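Local coordinates for MOG1 protein (Saccharomyces cerevisiae, PDB 1JHS) that binds the Ran GTPase Gsp1 and takes part in the Ran system that serves nuclear protein import and poly(A)+ mRNA export, at residues V6-G11 and T33-V38; P19-A24 and N39-E44; G101-G106 and A129-T134; I142-P147 and Q170-M175. The protein carries 1 engineered substitution. One frame throughout, in Å; residues are numbered along the deposited sequence.

All four contacts reach the seven-stranded antiparallel sheet of MOG1. Interaction 4 lies nearest the centre of the chain and is purely apolar, strand 138-147 against helix 163-178. Interaction 3 is also buried but rests on backbone bonds between strands 103-113 and 124-133; the two touch where Ala129 meets Ile142 and Leu172. Interactions 1 and 2 are only partly buried and share strand 34-39: interaction 1 joins it to strand 4-8 of a smaller sheet mostly through side-chain packing, with one tyrosine hydroxyl bonded to a main-chain carbonyl, while interaction 2 fastens edge strand 21-23 and the loop beyond Asn39 with polar grips on carbonyl oxygens.

Interaction 1: residues V6-G11 and T33-V38; sequences VELYGG and TQAVYV. Engineered in segment 33-38: Ala35 (natural residue Glu).
Tyr37 of strand 34-39 reaches toward Val6 and Leu8 of strand 4-8, a strand of a different sheet. The axes of 6-8 and 34-38 stay 9.0 Å apart and run roughly antiparallel, so side chains bridge the gap. From CB, which points at the other segment, the chain turns with CG anti to the carbonyl carbon (chi1 -75°). Farther out on the ring, Tyr37 CE1 lies 3.7 Å from Leu8 CD2, a methyl that sits at the ring edge near its plane, and CE2 is 4.2 Å from Val6 CG1. At the tip, the Tyr37 hydroxyl rests 3.5 Å from Leu8 CD2 and meets Val6 tip to tip, its OH 3.8 Å from Val6 CB. CB of the engineered Ala35 lies against both Leu8 methyls, 4.0 Å from Leu8 CD1 and as near to CD2, so CD2 is shared between Ala35 and the Tyr37 ring.

Beyond Leu8, Tyr9 lies in the tight turn after the strand, which Gly11 N closes on Leu8 O, and sends its ring back across to the start of strand 34-39. Its OH donates to Thr33 O at 2.8 Å, from above the carbonyl plane, 40° out of it; Val59 O of strand 56-63 is a weak second acceptor near the same hydroxyl. Ala35 CB also touches this ring, 4.2 Å from Tyr9 CZ. Thr33 OG1 and Gln34 NE2 are held instead by Asp60.

The two sheets are thus joined here by apolar packing, methyls against tyrosine rings, along most of the contact and by one directional bond at its end, where a phenol hydroxyl reaches a main-chain carbonyl.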
loop_
_atom_site.group_PDB
_atom_site.type_symbol
_atom_site.label_atom_id
_atom_site.label_comp_id
_atom_site.label_asym_id
_atom_site.label_seq_id
_atom_site.Cartn_x
_atom_site.Cartn_y
_atom_site.Cartn_z
ATOM N N VAL A 6 0.951 -8.508 13.276
ATOM C CA VAL A 6 -0.189 -9.315 12.859
ATOM C C VAL A 6 0.338 -10.507 12.111
ATOM O O VAL A 6 1.435 -10.456 11.541
ATOM C CB VAL A 6 -1.164 -8.570 11.893
ATOM C CG1 VAL A 6 -1.975 -7.528 12.638
ATOM C CG2 VAL A 6 -0.390 -7.950 10.753
ATOM N N GLU A 7 -0.449 -11.575 12.115
ATOM C CA GLU A 7 -0.103 -12.789 11.398
ATOM C C GLU A 7 -0.911 -12.834 10.116
ATOM O O GLU A 7 -2.129 -12.636 10.136
ATOM C CB GLU A 7 -0.440 -14.027 12.218
ATOM C CG GLU A 7 0.526 -14.292 13.339
ATOM C CD GLU A 7 0.322 -15.668 13.946
ATOM O OE1 GLU A 7 -0.636 -16.391 13.553
ATOM O OE2 GLU A 7 1.124 -16.033 14.812
ATOM N N LEU A 8 -0.234 -13.084 9.000
ATOM C CA LEU A 8 -0.919 -13.159 7.725
ATOM C C LEU A 8 -0.837 -14.578 7.170
ATOM O O LEU A 8 0.052 -15.342 7.530
ATOM C CB LEU A 8 -0.271 -12.215 6.703
ATOM C CG LEU A 8 -0.069 -10.746 7.066
ATOM C CD1 LEU A 8 0.372 -10.017 5.797
ATOM C CD2 LEU A 8 -1.348 -10.132 7.588
ATOM N N TYR A 9 -1.762 -14.905 6.276
ATOM C CA TYR A 9 -1.758 -16.209 5.628
ATOM C C TYR A 9 -1.592 -17.380 6.612
ATOM O O TYR A 9 -0.675 -18.214 6.483
ATOM C CB TYR A 9 -0.643 -16.235 4.574
ATOM C CG TYR A 9 -0.720 -15.081 3.590
ATOM C CD1 TYR A 9 0.152 -13.989 3.684
ATOM C CD2 TYR A 9 -1.700 -15.050 2.589
ATOM C CE1 TYR A 9 0.050 -12.903 2.814
ATOM C CE2 TYR A 9 -1.808 -13.977 1.714
ATOM C CZ TYR A 9 -0.930 -12.896 1.826
ATOM O OH TYR A 9 -1.043 -11.829 0.945
ATOM N N GLY A 10 -2.479 -17.442 7.595
ATOM C CA GLY A 10 -2.407 -18.527 8.561
ATOM C C GLY A 10 -1.224 -18.495 9.506
ATOM O O GLY A 10 -1.037 -19.430 10.293
ATOM N N GLY A 11 -0.422 -17.434 9.447
ATOM C CA GLY A 11 0.732 -17.328 10.324
ATOM C C GLY A 11 2.050 -17.542 9.606
ATOM O O GLY A 11 3.108 -17.561 10.232
ATOM N N THR A 33 -4.657 -15.000 -2.521
ATOM C CA THR A 33 -3.310 -14.428 -2.467
ATOM C C THR A 33 -3.232 -13.151 -1.622
ATOM O O THR A 33 -2.152 -12.570 -1.467
ATOM C CB THR A 33 -2.822 -14.077 -3.890
ATOM O OG1 THR A 33 -3.765 -13.179 -4.497
ATOM C CG2 THR A 33 -2.699 -15.347 -4.757
ATOM N N GLN A 34 -4.361 -12.738 -1.051
ATOM C CA GLN A 34 -4.402 -11.474 -0.293
ATOM C C GLN A 34 -4.686 -11.469 1.188
ATOM O O GLN A 34 -5.339 -12.379 1.728
ATOM C CB GLN A 34 -5.451 -10.532 -0.908
ATOM C CG GLN A 34 -5.189 -10.095 -2.332
ATOM C CD GLN A 34 -6.244 -9.124 -2.858
ATOM O OE1 GLN A 34 -7.281 -8.900 -2.222
ATOM N NE2 GLN A 34 -5.983 -8.550 -4.029
ATOM N N ALA A 35 -4.182 -10.415 1.838
ATOM C CA ALA A 35 -4.468 -10.137 3.236
ATOM C C ALA A 35 -5.066 -8.704 3.121
ATOM O O ALA A 35 -4.506 -7.855 2.426
ATOM C CB ALA A 35 -3.181 -10.146 4.074
ATOM N N VAL A 36 -6.218 -8.461 3.738
ATOM C CA VAL A 36 -6.899 -7.157 3.632
ATOM C C VAL A 36 -7.260 -6.607 5.003
ATOM O O VAL A 36 -7.922 -7.297 5.789
ATOM C CB VAL A 36 -8.223 -7.302 2.822
ATOM C CG1 VAL A 36 -8.939 -5.953 2.704
ATOM C CG2 VAL A 36 -7.909 -7.903 1.419
ATOM N N TYR A 37 -6.836 -5.374 5.284
ATOM C CA TYR A 37 -7.167 -4.723 6.560
ATOM C C TYR A 37 -7.857 -3.398 6.265
ATOM O O TYR A 37 -7.454 -2.689 5.326
ATOM C CB TYR A 37 -5.899 -4.439 7.375
ATOM C CG TYR A 37 -5.335 -5.674 8.011
ATOM C CD1 TYR A 37 -4.607 -6.592 7.259
ATOM C CD2 TYR A 37 -5.626 -5.984 9.345
ATOM C CE1 TYR A 37 -4.188 -7.804 7.812
ATOM C CE2 TYR A 37 -5.213 -7.200 9.913
ATOM C CZ TYR A 37 -4.497 -8.098 9.128
ATOM O OH TYR A 37 -4.093 -9.308 9.650
ATOM N N VAL A 38 -8.897 -3.061 7.023
ATOM C CA VAL A 38 -9.559 -1.758 6.808
ATOM C C VAL A 38 -9.633 -0.981 8.117
ATOM O O VAL A 38 -9.758 -1.567 9.215
ATOM C CB VAL A 38 -11.014 -1.862 6.254
ATOM C CG1 VAL A 38 -11.011 -2.422 4.828
ATOM C CG2 VAL A 38 -11.882 -2.701 7.201
#

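Interaction 2: residues P19-A24 and N39-E44; sequences PGFIDA and NSRRDE
Arg41 grips a single carbonyl oxygen, that of Pro19, side-on with two nitrogens. NE donates at 2.9 Å to Pro19 O and NH2 at 3.0 Å to the same Pro19 O, which lies in the guanidinium plane. The side chain is extended from CG to NE, and it passes close by Gly20, whose CA is 4.0 Å from Arg41 CG. NH2 also forms a salt bridge with Asp49, and Phe47 gives the guanidinium a cation-pi partner. Next along, Gly20 O is gripped twice as well. Ser40 N donates to Gly20 O at 2.8 Å, close to the carbonyl plane, and Ser40 OG to the same Gly20 O at 2.6 Å from well above it.

Asn39 completes the joint. Asn39 OD1 accepts from Arg41 N in an Asx turn that bends the chain out of the strand, while Asn39 CB sits over the face of the Phe21 ring in a CH-pi contact, 3.9 Å from its centroid. Asn39 ND2 is held by Glu55 and Ala52 O.

Phe21 and Asn39 form a non-hydrogen-bonded antiparallel pair where strand 21-23, the outermost of the seven-stranded sheet, runs beside strand 34-39; the latter ends here and the loop toward strand 56-63 begins.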
loop_
_atom_site.group_PDB
_atom_site.type_symbol
_atom_site.label_atom_id
_atom_site.label_comp_id
_atom_site.label_asym_id
_atom_site.label_seq_id
_atom_site.Cartn_x
_atom_site.Cartn_y
_atom_site.Cartn_z
ATOM N N PRO A 19 -3.385 0.260 15.092
ATOM C CA PRO A 19 -4.481 -0.190 15.951
ATOM C C PRO A 19 -5.808 0.308 15.348
ATOM O O PRO A 19 -5.849 1.329 14.650
ATOM C CB PRO A 19 -4.157 0.452 17.303
ATOM C CG PRO A 19 -3.248 1.636 16.962
ATOM C CD PRO A 19 -2.407 1.079 15.838
ATOM N N GLY A 20 -6.878 -0.439 15.571
ATOM C CA GLY A 20 -8.167 -0.032 15.036
ATOM C C GLY A 20 -8.425 -0.530 13.624
ATOM O O GLY A 20 -9.495 -0.252 13.058
ATOM N N PHE A 21 -7.456 -1.239 13.043
ATOM C CA PHE A 21 -7.610 -1.774 11.690
ATOM C C PHE A 21 -8.033 -3.231 11.836
ATOM O O PHE A 21 -7.402 -3.988 12.571
ATOM C CB PHE A 21 -6.295 -1.696 10.904
ATOM C CG PHE A 21 -6.066 -0.373 10.234
ATOM C CD1 PHE A 21 -5.920 0.791 10.986
ATOM C CD2 PHE A 21 -5.984 -0.284 8.835
ATOM C CE1 PHE A 21 -5.695 2.024 10.364
ATOM C CE2 PHE A 21 -5.759 0.944 8.210
ATOM C CZ PHE A 21 -5.616 2.105 8.984
ATOM N N ILE A 22 -9.100 -3.613 11.149
ATOM C CA ILE A 22 -9.603 -4.967 11.245
ATOM C C ILE A 22 -9.227 -5.800 10.027
ATOM O O ILE A 22 -9.106 -5.284 8.911
ATOM C CB ILE A 22 -11.144 -4.967 11.393
ATOM C CG1 ILE A 22 -11.680 -6.399 11.391
ATOM C CG2 ILE A 22 -11.765 -4.211 10.256
ATOM C CD1 ILE A 22 -13.179 -6.468 11.638
ATOM N N ASP A 23 -9.027 -7.092 10.275
ATOM C CA ASP A 23 -8.702 -8.059 9.242
ATOM C C ASP A 23 -10.043 -8.344 8.566
ATOM O O ASP A 23 -10.934 -8.940 9.188
ATOM C CB ASP A 23 -8.144 -9.330 9.897
ATOM C CG ASP A 23 -7.860 -10.427 8.906
ATOM O OD1 ASP A 23 -8.363 -10.375 7.757
ATOM O OD2 ASP A 23 -7.136 -11.368 9.304
ATOM N N ALA A 24 -10.196 -7.916 7.310
ATOM C CA ALA A 24 -11.459 -8.117 6.623
ATOM C C ALA A 24 -11.851 -9.580 6.473
ATOM O O ALA A 24 -13.038 -9.882 6.359
ATOM C CB ALA A 24 -11.443 -7.425 5.245
ATOM N N ASN A 39 -9.524 0.341 8.002
ATOM C CA ASN A 39 -9.556 1.200 9.178
ATOM C C ASN A 39 -10.991 1.157 9.726
ATOM O O ASN A 39 -11.922 1.606 9.045
ATOM C CB ASN A 39 -9.202 2.643 8.770
ATOM C CG ASN A 39 -9.043 3.566 9.970
ATOM O OD1 ASN A 39 -9.713 3.389 10.996
ATOM N ND2 ASN A 39 -8.171 4.563 9.842
ATOM N N SER A 40 -11.168 0.616 10.935
ATOM C CA SER A 40 -12.503 0.555 11.547
ATOM C C SER A 40 -12.624 1.481 12.766
ATOM O O SER A 40 -13.513 1.300 13.596
ATOM C CB SER A 40 -12.833 -0.877 11.969
ATOM O OG SER A 40 -11.922 -1.290 12.972
ATOM N N ARG A 41 -11.744 2.479 12.862
ATOM C CA ARG A 41 -11.779 3.428 13.976
ATOM C C ARG A 41 -13.027 4.308 13.942
ATOM O O ARG A 41 -13.533 4.646 12.873
ATOM C CB ARG A 41 -10.565 4.355 13.928
ATOM C CG ARG A 41 -9.221 3.654 14.003
ATOM C CD ARG A 41 -8.062 4.656 13.853
ATOM N NE ARG A 41 -6.766 4.003 14.023
ATOM C CZ ARG A 41 -5.591 4.614 13.927
ATOM N NH1 ARG A 41 -5.535 5.910 13.656
ATOM N NH2 ARG A 41 -4.470 3.934 14.121
ATOM N N ARG A 42 -13.505 4.691 15.118
ATOM C CA ARG A 42 -14.655 5.586 15.206
ATOM C C ARG A 42 -14.116 7.013 15.046
ATOM O O ARG A 42 -12.947 7.285 15.344
ATOM C CB ARG A 42 -15.361 5.420 16.561
ATOM C CG ARG A 42 -16.002 4.048 16.748
ATOM C CD ARG A 42 -16.858 3.967 18.031
ATOM N NE ARG A 42 -16.066 4.186 19.237
ATOM C CZ ARG A 42 -15.199 3.311 19.733
ATOM N NH1 ARG A 42 -15.012 2.143 19.129
ATOM N NH2 ARG A 42 -14.504 3.619 20.818
ATOM N N ASP A 43 -14.952 7.931 14.578
ATOM C CA ASP A 43 -14.484 9.298 14.380
ATOM C C ASP A 43 -13.952 9.933 15.669
ATOM O O ASP A 43 -13.002 10.709 15.626
ATOM C CB ASP A 43 -15.598 10.189 13.806
ATOM C CG ASP A 43 -16.120 9.699 12.465
ATOM O OD1 ASP A 43 -15.370 9.015 11.732
ATOM O OD2 ASP A 43 -17.288 10.020 12.138
ATOM N N GLU A 44 -14.552 9.586 16.804
ATOM C CA GLU A 44 -14.155 10.143 18.101
ATOM C C GLU A 44 -12.765 9.733 18.555
ATOM O O GLU A 44 -11.991 10.570 19.028
ATOM C CB GLU A 44 -15.127 9.720 19.212
ATOM C CG GLU A 44 -16.586 9.633 18.831
ATOM C CD GLU A 44 -16.899 8.370 18.066
ATOM O OE1 GLU A 44 -16.803 8.398 16.824
ATOM O OE2 GLU A 44 -17.227 7.347 18.710
#

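Interaction 3: residues G101-G106 and A129-T134; sequences GTKFTG and ALIRLT
Phe104 and Leu130 form the hydrogen-bonded pair at the middle of this antiparallel join: Leu130 N donates to Phe104 O at 2.8 Å and Phe104 N to Leu130 O at 3.0 Å. Thr102 O takes Arg132 N at 2.7 Å, with an N-H...O angle of 165°, and Ile131 CA adds a CA-H...O contact to the same oxygen. The non-hydrogen-bonded pair Lys103-Ile131 lies between these bonds, and Thr105-Ala129 follows beyond the Phe104-Leu130 pair, touching through Thr105 CG2 and Ala129 CB at 3.8 Å.

Farther out, the Arg132 chain bends at chi3 (76°) after its CG has passed Thr102 O at 3.5 Å. Its guanidinium holds Asp139 and the carbonyl of Lys67, and a water in its plane links Arg132 NH1, 2.9 Å from the water oxygen, to Gly101 O. Thr102 and Lys103 form a classic beta bulge against strand 87-99, and Tyr169 and Gln173 hold Thr105 OG1.

The hairpin of strands 103-113 and 124-133 lies between strands 87-99 and 138-147. Helix 163-178 packs on the face carrying Thr105 and Ala129, and helix 70-83 on the face carrying Phe104 and Leu130, where Trp74 meets the Phe104 ring.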
loop_
_atom_site.group_PDB
_atom_site.type_symbol
_atom_site.label_atom_id
_atom_site.label_comp_id
_atom_site.label_asym_id
_atom_site.label_seq_id
_atom_site.Cartn_x
_atom_site.Cartn_y
_atom_site.Cartn_z
ATOM N N GLY A 101 17.934 -4.343 -4.455
ATOM C CA GLY A 101 17.510 -5.603 -5.020
ATOM C C GLY A 101 16.168 -6.149 -4.582
ATOM O O GLY A 101 15.515 -6.817 -5.377
ATOM N N THR A 102 15.695 -5.839 -3.371
ATOM C CA THR A 102 14.444 -6.455 -2.967
ATOM C C THR A 102 13.299 -5.622 -2.407
ATOM O O THR A 102 12.168 -6.088 -2.433
ATOM C CB THR A 102 14.697 -7.566 -1.956
ATOM O OG1 THR A 102 15.262 -6.994 -0.773
ATOM C CG2 THR A 102 15.654 -8.628 -2.531
ATOM N N LYS A 103 13.567 -4.415 -1.919
ATOM C CA LYS A 103 12.491 -3.638 -1.299
ATOM C C LYS A 103 12.436 -2.201 -1.769
ATOM O O LYS A 103 13.407 -1.463 -1.630
ATOM C CB LYS A 103 12.636 -3.662 0.221
ATOM C CG LYS A 103 12.593 -5.060 0.821
ATOM C CD LYS A 103 12.860 -5.049 2.327
ATOM C CE LYS A 103 12.585 -6.430 2.920
ATOM N NZ LYS A 103 12.735 -6.410 4.422
ATOM N N PHE A 104 11.272 -1.823 -2.303
ATOM C CA PHE A 104 11.065 -0.479 -2.831
ATOM C C PHE A 104 9.719 0.047 -2.353
ATOM O O PHE A 104 8.743 -0.709 -2.303
ATOM C CB PHE A 104 11.097 -0.534 -4.367
ATOM C CG PHE A 104 11.320 0.803 -5.003
ATOM C CD1 PHE A 104 12.604 1.229 -5.311
ATOM C CD2 PHE A 104 10.240 1.658 -5.247
ATOM C CE1 PHE A 104 12.834 2.506 -5.860
ATOM C CE2 PHE A 104 10.450 2.930 -5.797
ATOM C CZ PHE A 104 11.755 3.351 -6.101
ATOM N N THR A 105 9.666 1.337 -2.001
ATOM C CA THR A 105 8.430 1.961 -1.532
ATOM C C THR A 105 8.188 3.336 -2.189
ATOM O O THR A 105 9.130 4.011 -2.596
ATOM C CB THR A 105 8.466 2.194 0.009
ATOM O OG1 THR A 105 9.569 3.058 0.347
ATOM C CG2 THR A 105 8.644 0.884 0.743
ATOM N N GLY A 106 6.918 3.738 -2.264
ATOM C CA GLY A 106 6.593 5.042 -2.816
ATOM C C GLY A 106 5.123 5.381 -2.591
ATOM O O GLY A 106 4.341 4.514 -2.175
ATOM N N ALA A 129 4.311 -0.696 -1.936
ATOM C CA ALA A 129 5.617 -1.257 -1.625
ATOM C C ALA A 129 5.787 -2.577 -2.354
ATOM O O ALA A 129 4.825 -3.317 -2.545
ATOM C CB ALA A 129 5.771 -1.475 -0.134
ATOM N N LEU A 130 7.018 -2.851 -2.785
ATOM C CA LEU A 130 7.331 -4.106 -3.454
ATOM C C LEU A 130 8.401 -4.780 -2.617
ATOM O O LEU A 130 9.368 -4.132 -2.226
ATOM C CB LEU A 130 7.890 -3.841 -4.852
ATOM C CG LEU A 130 8.536 -5.055 -5.539
ATOM C CD1 LEU A 130 7.508 -6.225 -5.727
ATOM C CD2 LEU A 130 9.083 -4.591 -6.902
ATOM N N ILE A 131 8.207 -6.064 -2.317
ATOM C CA ILE A 131 9.181 -6.859 -1.575
ATOM C C ILE A 131 9.379 -8.074 -2.483
ATOM O O ILE A 131 8.470 -8.888 -2.637
ATOM C CB ILE A 131 8.628 -7.328 -0.210
ATOM C CG1 ILE A 131 8.376 -6.109 0.685
ATOM C CG2 ILE A 131 9.647 -8.246 0.461
ATOM C CD1 ILE A 131 7.583 -6.390 1.983
ATOM N N ARG A 132 10.556 -8.184 -3.088
ATOM C CA ARG A 132 10.813 -9.294 -4.004
ATOM C C ARG A 132 11.331 -10.537 -3.287
ATOM O O ARG A 132 12.424 -10.507 -2.717
ATOM C CB ARG A 132 11.831 -8.844 -5.061
ATOM C CG ARG A 132 11.545 -7.431 -5.639
ATOM C CD ARG A 132 12.145 -7.273 -7.040
ATOM N NE ARG A 132 11.329 -7.975 -8.029
ATOM C CZ ARG A 132 11.658 -8.121 -9.314
ATOM N NH1 ARG A 132 12.802 -7.626 -9.778
ATOM N NH2 ARG A 132 10.810 -8.718 -10.150
ATOM N N LEU A 133 10.543 -11.612 -3.290
ATOM C CA LEU A 133 10.974 -12.873 -2.690
ATOM C C LEU A 133 11.438 -13.749 -3.863
ATOM O O LEU A 133 10.775 -14.713 -4.264
ATOM C CB LEU A 133 9.821 -13.533 -1.945
ATOM C CG LEU A 133 9.282 -12.688 -0.780
ATOM C CD1 LEU A 133 8.169 -13.479 -0.084
ATOM C CD2 LEU A 133 10.407 -12.369 0.226
ATOM N N THR A 134 12.583 -13.350 -4.419
ATOM C CA THR A 134 13.198 -13.990 -5.576
ATOM C C THR A 134 13.333 -15.505 -5.436
ATOM O O THR A 134 13.078 -16.252 -6.390
ATOM C CB THR A 134 14.565 -13.337 -5.825
ATOM O OG1 THR A 134 14.380 -11.909 -5.886
ATOM C CG2 THR A 134 15.169 -13.831 -7.113
HETATM O O HOH W 1 15.007 -6.211 -8.513
#

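Interaction 4: residues I142-P147 and Q170-M175; sequences ISINVP and QLLQEM
Ile144 drives its CD1 methyl into the side chains of Leu171, Leu172 and Met175 on helix 163-178. Its chain is extended at chi2 (-180°), which carries CD1 out from strand 138-147 to the helix surface. There CD1 lies 3.8 Å from Leu171 CD2, 3.9 Å from Leu172 CD1 and 4.1 Å from Met175 SD, so one methyl touches three residues spread over about one turn of the helix. Ile144 and Leu172 lie alongside each other, pointing opposite ways.

Two residues earlier on the same face of the strand, Ile142 offers its CG2 branch rather than its longer arm. Ile142 CG2 meets Leu172 CD1 at 4.1 Å and Met175 CE at 4.0 Å. Met175 is bent at chi3 (72°), which turns CE toward Ile142 while SD stays near both isoleucines. Leu172 CD1 touches both isoleucines and also comes within 4.0 Å of Ile142 O.

The strand and helix run nearly antiparallel, at 162°, with their axes 9.7 Å apart, as in helix-on-sheet packing. Around this core, Ile57 of strand 56-63 touches Ile144, Leu171 and Met175, while Ala129 of the next strand touches Leu172.

Hydrocarbon groups, chiefly methyls, and a thioether sulfur make up almost all of the interface, and all five residues are buried. Helix and sheet are accordingly held here by close fit and exclusion of water, with no polar bond between the segments to fix direction.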
loop_
_atom_site.group_PDB
_atom_site.type_symbol
_atom_site.label_atom_id
_atom_site.label_comp_id
_atom_site.label_asym_id
_atom_site.label_seq_id
_atom_site.Cartn_x
_atom_site.Cartn_y
_atom_site.Cartn_z
ATOM N N ILE A 142 2.373 -4.466 -1.448
ATOM C CA ILE A 142 1.564 -3.947 -0.345
ATOM C C ILE A 142 1.000 -2.613 -0.815
ATOM O O ILE A 142 1.776 -1.740 -1.241
ATOM C CB ILE A 142 2.404 -3.705 0.936
ATOM C CG1 ILE A 142 3.046 -5.022 1.410
ATOM C CG2 ILE A 142 1.494 -3.190 2.064
ATOM C CD1 ILE A 142 3.783 -4.944 2.786
ATOM N N SER A 143 -0.332 -2.460 -0.790
ATOM C CA SER A 143 -0.941 -1.191 -1.206
ATOM C C SER A 143 -1.774 -0.618 -0.067
ATOM O O SER A 143 -2.435 -1.357 0.665
ATOM C CB SER A 143 -1.819 -1.345 -2.475
ATOM O OG SER A 143 -2.734 -2.438 -2.430
ATOM N N ILE A 144 -1.696 0.697 0.109
ATOM C CA ILE A 144 -2.466 1.353 1.150
ATOM C C ILE A 144 -3.193 2.490 0.450
ATOM O O ILE A 144 -2.563 3.405 -0.070
ATOM C CB ILE A 144 -1.571 1.917 2.286
ATOM C CG1 ILE A 144 -0.711 0.791 2.896
ATOM C CG2 ILE A 144 -2.488 2.561 3.381
ATOM C CD1 ILE A 144 0.243 1.232 4.069
ATOM N N ASN A 145 -4.525 2.419 0.452
ATOM C CA ASN A 145 -5.352 3.425 -0.196
ATOM C C ASN A 145 -5.702 4.560 0.762
ATOM O O ASN A 145 -6.105 4.307 1.894
ATOM C CB ASN A 145 -6.631 2.778 -0.710
ATOM C CG ASN A 145 -6.347 1.602 -1.570
ATOM O OD1 ASN A 145 -5.760 1.743 -2.659
ATOM N ND2 ASN A 145 -6.732 0.411 -1.102
ATOM N N VAL A 146 -5.542 5.799 0.287
ATOM C CA VAL A 146 -5.829 6.980 1.075
ATOM C C VAL A 146 -6.778 7.919 0.312
ATOM O O VAL A 146 -6.339 8.744 -0.496
ATOM C CB VAL A 146 -4.517 7.754 1.398
ATOM C CG1 VAL A 146 -4.772 8.787 2.509
ATOM C CG2 VAL A 146 -3.391 6.756 1.766
ATOM N N PRO A 147 -8.098 7.794 0.551
ATOM C CA PRO A 147 -9.066 8.663 -0.140
ATOM C C PRO A 147 -8.894 10.037 0.503
ATOM O O PRO A 147 -9.190 10.203 1.692
ATOM C CB PRO A 147 -10.432 8.025 0.190
ATOM C CG PRO A 147 -10.055 6.537 0.564
ATOM C CD PRO A 147 -8.770 6.738 1.334
ATOM N N GLN A 170 4.965 6.449 6.290
ATOM C CA GLN A 170 5.747 5.906 7.393
ATOM C C GLN A 170 5.227 4.495 7.707
ATOM O O GLN A 170 6.002 3.560 7.902
ATOM C CB GLN A 170 5.634 6.778 8.640
ATOM C CG GLN A 170 6.503 6.257 9.767
ATOM C CD GLN A 170 6.475 7.161 10.985
ATOM O OE1 GLN A 170 6.167 8.364 10.878
ATOM N NE2 GLN A 170 6.807 6.598 12.148
ATOM N N LEU A 171 3.907 4.339 7.728
ATOM C CA LEU A 171 3.315 3.016 7.981
ATOM C C LEU A 171 3.802 2.026 6.934
ATOM O O LEU A 171 4.222 0.918 7.257
ATOM C CB LEU A 171 1.782 3.099 7.933
ATOM C CG LEU A 171 1.014 1.781 7.827
ATOM C CD1 LEU A 171 1.298 0.896 9.049
ATOM C CD2 LEU A 171 -0.491 2.086 7.733
ATOM N N LEU A 172 3.752 2.440 5.673
ATOM C CA LEU A 172 4.169 1.577 4.562
ATOM C C LEU A 172 5.604 1.093 4.767
ATOM O O LEU A 172 5.903 -0.102 4.628
ATOM C CB LEU A 172 4.061 2.335 3.241
ATOM C CG LEU A 172 4.366 1.496 1.981
ATOM C CD1 LEU A 172 3.215 0.498 1.708
ATOM C CD2 LEU A 172 4.557 2.461 0.781
ATOM N N GLN A 173 6.500 2.016 5.099
ATOM C CA GLN A 173 7.884 1.643 5.315
ATOM C C GLN A 173 8.046 0.724 6.525
ATOM O O GLN A 173 8.856 -0.206 6.497
ATOM C CB GLN A 173 8.752 2.904 5.405
ATOM C CG GLN A 173 8.859 3.599 4.025
ATOM C CD GLN A 173 10.051 4.529 3.869
ATOM O OE1 GLN A 173 10.298 5.394 4.728
ATOM N NE2 GLN A 173 10.798 4.371 2.748
ATOM N N GLU A 174 7.271 0.965 7.583
ATOM C CA GLU A 174 7.349 0.088 8.768
ATOM C C GLU A 174 6.858 -1.325 8.427
ATOM O O GLU A 174 7.406 -2.306 8.926
ATOM C CB GLU A 174 6.543 0.655 9.942
ATOM C CG GLU A 174 7.091 2.004 10.462
ATOM C CD GLU A 174 6.517 2.404 11.816
ATOM O OE1 GLU A 174 6.748 3.564 12.234
ATOM O OE2 GLU A 174 5.846 1.567 12.477
ATOM N N MET A 175 5.822 -1.430 7.590
ATOM C CA MET A 175 5.324 -2.740 7.177
ATOM C C MET A 175 6.407 -3.491 6.411
ATOM O O MET A 175 6.574 -4.715 6.566
ATOM C CB MET A 175 4.089 -2.588 6.284
ATOM C CG MET A 175 2.865 -2.035 7.037
ATOM S SD MET A 175 1.402 -2.151 5.987
ATOM C CE MET A 175 1.103 -3.955 5.992
#